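PDB 3TQC: pantothenate kinase from Coxiella burnetii, which catalyses the ATP-dependent phosphorylation of (R)-pantothenate to 4'-phosphopantothenate, the first step of coenzyme A biosynthesis. Local coordinates for residues B[126-130]-B[131-135]; B[161-164]-B[165-169]. All blocks are in the same frame, centred on the assembly; numbering follows the deposited sequence.

Overall arrangement
Contact 1 comes first along the chain: it is the turn in which strand 125-129, an outermost strand of the seven-stranded mixed sheet, runs out into the loop before helix 137-142. Contact 2 follows in helix 157-168 and spans its last turns. Their centres are about 13 Å apart, and the two meet directly where Phe133 CE1 packs on Val163 CG2 at 3.7 Å. Both lie within the phosphoribulokinase/uridine kinase family region, which belongs to the P-loop NTPase clan. The strand end of contact 1 brings Asp131 near the bound ADP, whereas contact 2 lies away from the nucleotide, joining the helix to strands 93-99 and 174-180 and touching the second subunit.

Contact 1: residues B[126-130]-B[131-135]; sequences EVITT and DGFLY
Thr129 and Thr130 turn the end of strand 125-129 into a short 3-10 turn, in which Phe133 N reaches back to Thr130 O at 2.8 Å with an N-H...O angle of 160°. One residue earlier, Gly132 N makes a weak bond to Thr129 O. Side chains then take over: Thr129 OG1 lies 2.9 Å from Asp131 OD2. OG1 of Thr129 accepts a weak bond from Asp131 N, 3.3 Å away. The hydroxyl gets there because it stands opposite the backbone N (chi1 175°) and leans forward beside the carbonyl carbon. It has another weak hydrogen bond, with Glu203 OE1 at the end of strand 199-203. On another side of the turn the Phe133 ring lies against the strand end, its edge at the backbone: Thr130 O lies in the ring plane, 3.6 Å from CD2. Farther along that edge, Phe133 CE2 meets the CG2 methyl of Ile128 at 3.9 Å, and Ser159 and Leu160 of helix 157-168 pack against the same ring. Thus the apolar side of the turn is anchored in the core, while its polar side gathers Thr129, Asp131 and Glu203. The Asp131 side chain is about 6 Å from that of Lys105 in the predicted ATP site and about 7 Å from bound ADP. The carboxylate thus lies beside the Thr129 hydroxyl and close to the P-loop and its nucleotide.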
loop_
_atom_site.group_PDB
_atom_site.type_symbol
_atom_site.label_atom_id
_atom_site.label_comp_id
_atom_site.label_asym_id
_atom_site.label_seq_id
_atom_site.Cartn_x
_atom_site.Cartn_y
_atom_site.Cartn_z
ATOM N N GLU B 126 -13.471 11.832 -11.310
ATOM C CA GLU B 126 -14.561 11.720 -10.334
ATOM C C GLU B 126 -14.071 11.765 -8.917
ATOM O O GLU B 126 -12.971 11.327 -8.626
ATOM C CB GLU B 126 -15.339 10.422 -10.517
ATOM C CG GLU B 126 -15.978 10.307 -11.857
ATOM C CD GLU B 126 -17.194 11.190 -12.032
ATOM O OE1 GLU B 126 -17.418 12.147 -11.253
ATOM O OE2 GLU B 126 -17.942 10.931 -12.986
ATOM N N VAL B 127 -14.912 12.290 -8.034
ATOM C CA VAL B 127 -14.584 12.341 -6.627
ATOM C C VAL B 127 -15.531 11.432 -5.863
ATOM O O VAL B 127 -16.764 11.504 -6.042
ATOM C CB VAL B 127 -14.665 13.768 -6.104
ATOM C CG1 VAL B 127 -14.598 13.804 -4.563
ATOM C CG2 VAL B 127 -13.547 14.596 -6.713
ATOM N N ILE B 128 -14.945 10.552 -5.048
ATOM C CA ILE B 128 -15.701 9.723 -4.112
ATOM C C ILE B 128 -15.369 10.188 -2.712
ATOM O O ILE B 128 -14.208 10.152 -2.320
ATOM C CB ILE B 128 -15.310 8.223 -4.158
ATOM C CG1 ILE B 128 -15.550 7.626 -5.525
ATOM C CG2 ILE B 128 -16.100 7.440 -3.109
ATOM C CD1 ILE B 128 -16.858 7.990 -6.049
ATOM N N THR B 129 -16.380 10.611 -1.958
ATOM C CA THR B 129 -16.173 10.926 -0.553
ATOM C C THR B 129 -16.525 9.688 0.230
ATOM O O THR B 129 -17.529 9.036 -0.020
ATOM C CB THR B 129 -16.978 12.168 -0.040
ATOM O OG1 THR B 129 -16.778 12.305 1.377
ATOM C CG2 THR B 129 -18.455 12.037 -0.304
ATOM N N THR B 130 -15.673 9.365 1.178
ATOM C CA THR B 130 -15.875 8.218 2.030
ATOM C C THR B 130 -17.071 8.403 2.993
ATOM O O THR B 130 -17.626 7.420 3.481
ATOM C CB THR B 130 -14.546 7.897 2.747
ATOM O OG1 THR B 130 -13.811 6.915 1.972
ATOM C CG2 THR B 130 -14.774 7.404 4.089
ATOM N N ASP B 131 -17.476 9.658 3.229
ATOM C CA ASP B 131 -18.648 10.000 4.050
ATOM C C ASP B 131 -19.860 9.173 3.664
ATOM O O ASP B 131 -20.663 8.774 4.517
ATOM C CB ASP B 131 -19.055 11.479 3.868
ATOM C CG ASP B 131 -17.940 12.463 4.202
ATOM O OD1 ASP B 131 -17.019 12.095 4.964
ATOM O OD2 ASP B 131 -17.995 13.617 3.693
ATOM N N GLY B 132 -20.009 8.960 2.363
ATOM C CA GLY B 132 -21.110 8.212 1.844
ATOM C C GLY B 132 -21.197 6.792 2.349
ATOM O O GLY B 132 -22.255 6.175 2.254
ATOM N N PHE B 133 -20.102 6.272 2.887
ATOM C CA PHE B 133 -20.074 4.919 3.412
ATOM C C PHE B 133 -20.188 4.880 4.935
ATOM O O PHE B 133 -20.002 3.836 5.542
ATOM C CB PHE B 133 -18.819 4.208 2.915
ATOM C CG PHE B 133 -18.751 4.123 1.415
ATOM C CD1 PHE B 133 -19.257 3.011 0.742
ATOM C CD2 PHE B 133 -18.222 5.179 0.668
ATOM C CE1 PHE B 133 -19.200 2.930 -0.648
ATOM C CE2 PHE B 133 -18.177 5.110 -0.729
ATOM C CZ PHE B 133 -18.673 3.973 -1.381
ATOM N N LEU B 134 -20.521 6.015 5.549
ATOM C CA LEU B 134 -20.905 6.031 6.949
ATOM C C LEU B 134 -22.191 5.249 7.100
ATOM O O LEU B 134 -23.024 5.253 6.193
ATOM C CB LEU B 134 -21.133 7.461 7.441
ATOM C CG LEU B 134 -19.872 8.298 7.636
ATOM C CD1 LEU B 134 -20.233 9.779 7.825
ATOM C CD2 LEU B 134 -19.062 7.761 8.824
ATOM N N TYR B 135 -22.351 4.579 8.241
ATOM C CA TYR B 135 -23.636 3.998 8.606
ATOM C C TYR B 135 -24.617 5.141 8.863
ATOM O O TYR B 135 -24.223 6.217 9.309
ATOM C CB TYR B 135 -23.526 3.117 9.863
ATOM C CG TYR B 135 -22.738 1.818 9.697
ATOM C CD1 TYR B 135 -23.133 0.843 8.783
ATOM C CD2 TYR B 135 -21.619 1.553 10.489
ATOM C CE1 TYR B 135 -22.419 -0.347 8.639
ATOM C CE2 TYR B 135 -20.900 0.365 10.354
ATOM C CZ TYR B 135 -21.306 -0.581 9.433
ATOM O OH TYR B 135 -20.596 -1.760 9.319
#

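Contact 2: residues B[161-164]-B[165-169]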
loop_
_atom_site.group_PDB
_atom_site.type_symbol
_atom_site.label_atom_id
_atom_site.label_comp_id
_atom_site.label_asym_id
_atom_site.label_seq_id
_atom_site.Cartn_x
_atom_site.Cartn_y
_atom_site.Cartn_z
ATOM N N LEU B 161 -15.154 -1.178 0.326
ATOM C CA LEU B 161 -14.182 -2.026 -0.379
ATOM C C LEU B 161 -14.817 -2.651 -1.621
ATOM O O LEU B 161 -14.154 -2.854 -2.622
ATOM C CB LEU B 161 -13.632 -3.106 0.542
ATOM C CG LEU B 161 -12.820 -2.563 1.726
ATOM C CD1 LEU B 161 -12.433 -3.703 2.696
ATOM C CD2 LEU B 161 -11.585 -1.829 1.239
ATOM N N ARG B 162 -16.117 -2.921 -1.561
ATOM C CA ARG B 162 -16.825 -3.459 -2.705
ATOM C C ARG B 162 -16.864 -2.449 -3.859
ATOM O O ARG B 162 -16.701 -2.817 -5.031
ATOM C CB ARG B 162 -18.236 -3.876 -2.286
ATOM C CG ARG B 162 -19.160 -4.310 -3.424
ATOM C CD ARG B 162 -20.612 -4.497 -2.911
ATOM N NE ARG B 162 -21.116 -3.352 -2.131
ATOM C CZ ARG B 162 -21.495 -2.174 -2.639
ATOM N NH1 ARG B 162 -21.436 -1.931 -3.953
ATOM N NH2 ARG B 162 -21.937 -1.221 -1.825
ATOM N N VAL B 163 -17.074 -1.182 -3.527
ATOM C CA VAL B 163 -17.082 -0.128 -4.533
ATOM C C VAL B 163 -15.695 0.084 -5.132
ATOM O O VAL B 163 -15.546 0.152 -6.350
ATOM C CB VAL B 163 -17.618 1.188 -3.962
ATOM C CG1 VAL B 163 -17.181 2.336 -4.829
ATOM C CG2 VAL B 163 -19.166 1.118 -3.841
ATOM N N LEU B 164 -14.674 0.175 -4.298
ATOM C CA LEU B 164 -13.336 0.329 -4.839
ATOM C C LEU B 164 -12.947 -0.903 -5.657
ATOM O O LEU B 164 -12.399 -0.793 -6.746
ATOM C CB LEU B 164 -12.346 0.598 -3.721
ATOM C CG LEU B 164 -12.677 1.926 -3.029
ATOM C CD1 LEU B 164 -11.849 2.138 -1.767
ATOM C CD2 LEU B 164 -12.459 3.066 -4.004
ATOM N N ASN B 165 -13.235 -2.080 -5.128
ATOM C CA ASN B 165 -12.956 -3.309 -5.844
ATOM C C ASN B 165 -13.634 -3.287 -7.200
ATOM O O ASN B 165 -13.033 -3.621 -8.195
ATOM C CB ASN B 165 -13.443 -4.524 -5.042
ATOM C CG ASN B 165 -13.120 -5.832 -5.715
ATOM O OD1 ASN B 165 -11.954 -6.162 -5.911
ATOM N ND2 ASN B 165 -14.152 -6.585 -6.081
ATOM N N ALA B 166 -14.896 -2.887 -7.223
ATOM C CA ALA B 166 -15.639 -2.852 -8.470
ATOM C C ALA B 166 -14.989 -1.879 -9.460
ATOM O O ALA B 166 -14.868 -2.170 -10.650
ATOM C CB ALA B 166 -17.066 -2.481 -8.213
ATOM N N ILE B 167 -14.550 -0.729 -8.967
ATOM C CA ILE B 167 -13.941 0.260 -9.849
ATOM C C ILE B 167 -12.645 -0.301 -10.425
ATOM O O ILE B 167 -12.397 -0.199 -11.614
ATOM C CB ILE B 167 -13.741 1.603 -9.141
ATOM C CG1 ILE B 167 -15.112 2.234 -8.859
ATOM C CG2 ILE B 167 -12.915 2.562 -9.999
ATOM C CD1 ILE B 167 -15.060 3.452 -7.984
ATOM N N LYS B 168 -11.860 -0.947 -9.577
ATOM C CA LYS B 168 -10.562 -1.466 -9.958
ATOM C C LYS B 168 -10.679 -2.786 -10.674
ATOM O O LYS B 168 -9.667 -3.350 -11.099
ATOM C CB LYS B 168 -9.661 -1.602 -8.727
ATOM C CG LYS B 168 -8.995 -0.276 -8.321
ATOM C CD LYS B 168 -8.071 0.245 -9.417
ATOM C CE LYS B 168 -7.028 1.198 -8.873
ATOM N NZ LYS B 168 -6.128 1.679 -9.938
ATOM N N SER B 169 -11.910 -3.272 -10.810
ATOM C CA SER B 169 -12.205 -4.424 -11.632
ATOM C C SER B 169 -12.696 -4.017 -13.028
ATOM O O SER B 169 -12.871 -4.858 -13.879
ATOM C CB SER B 169 -13.243 -5.287 -10.953
ATOM O OG SER B 169 -12.784 -5.711 -9.704
HETATM O O HOH W 1 -16.848 -5.270 -6.190
#
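Residues 161-164 and 165-169 are successive turns of helix 157-168, joined by four i to i+4 backbone bonds: Asn165 N to Leu161 O, Ala166 N to Arg162 O, Ile167 N to Val163 O and Lys168 N to Leu164 O, all of 2.8 to 2.9 Å. On the buried face Val163 and Ile167 lie side by side and point the same way, with CG1 of the valine 4.0 Å from CD1 of the isoleucine. Ile167 CG1 passes 3.3 Å from Val163 O, and its CD1 methyl is the atom that meets the valine. On another side a water joins two residues. Water 1 donates to Arg162 O at 2.7 Å and accepts from Asn165 ND2 at 3.0 Å, bridging a carbonyl already bonded to Ala166 N. In Asn165 a chi1 of -177° sends the amide outward from the helix, where ND2 reaches the water. Near the C-terminal end of the helix, Ser169 OG donates to Asn165 O at 2.6 Å from above the carbonyl plane, giving that late carbonyl a side-chain partner. Lys168 bends at chi2 and sends NZ off the helix to a salt bridge with Asp228 and a bond to Pro92 O. Around these turns, Val163 and Ala166 rest on strand 174-180, Ile167 and Lys168 on Ile94 of strand 93-99, and Leu164 on Phe226. The second subunit meets the end of the helix, where its Lys320 bonds to Ser169 O and its Pro15 packs on Asn165.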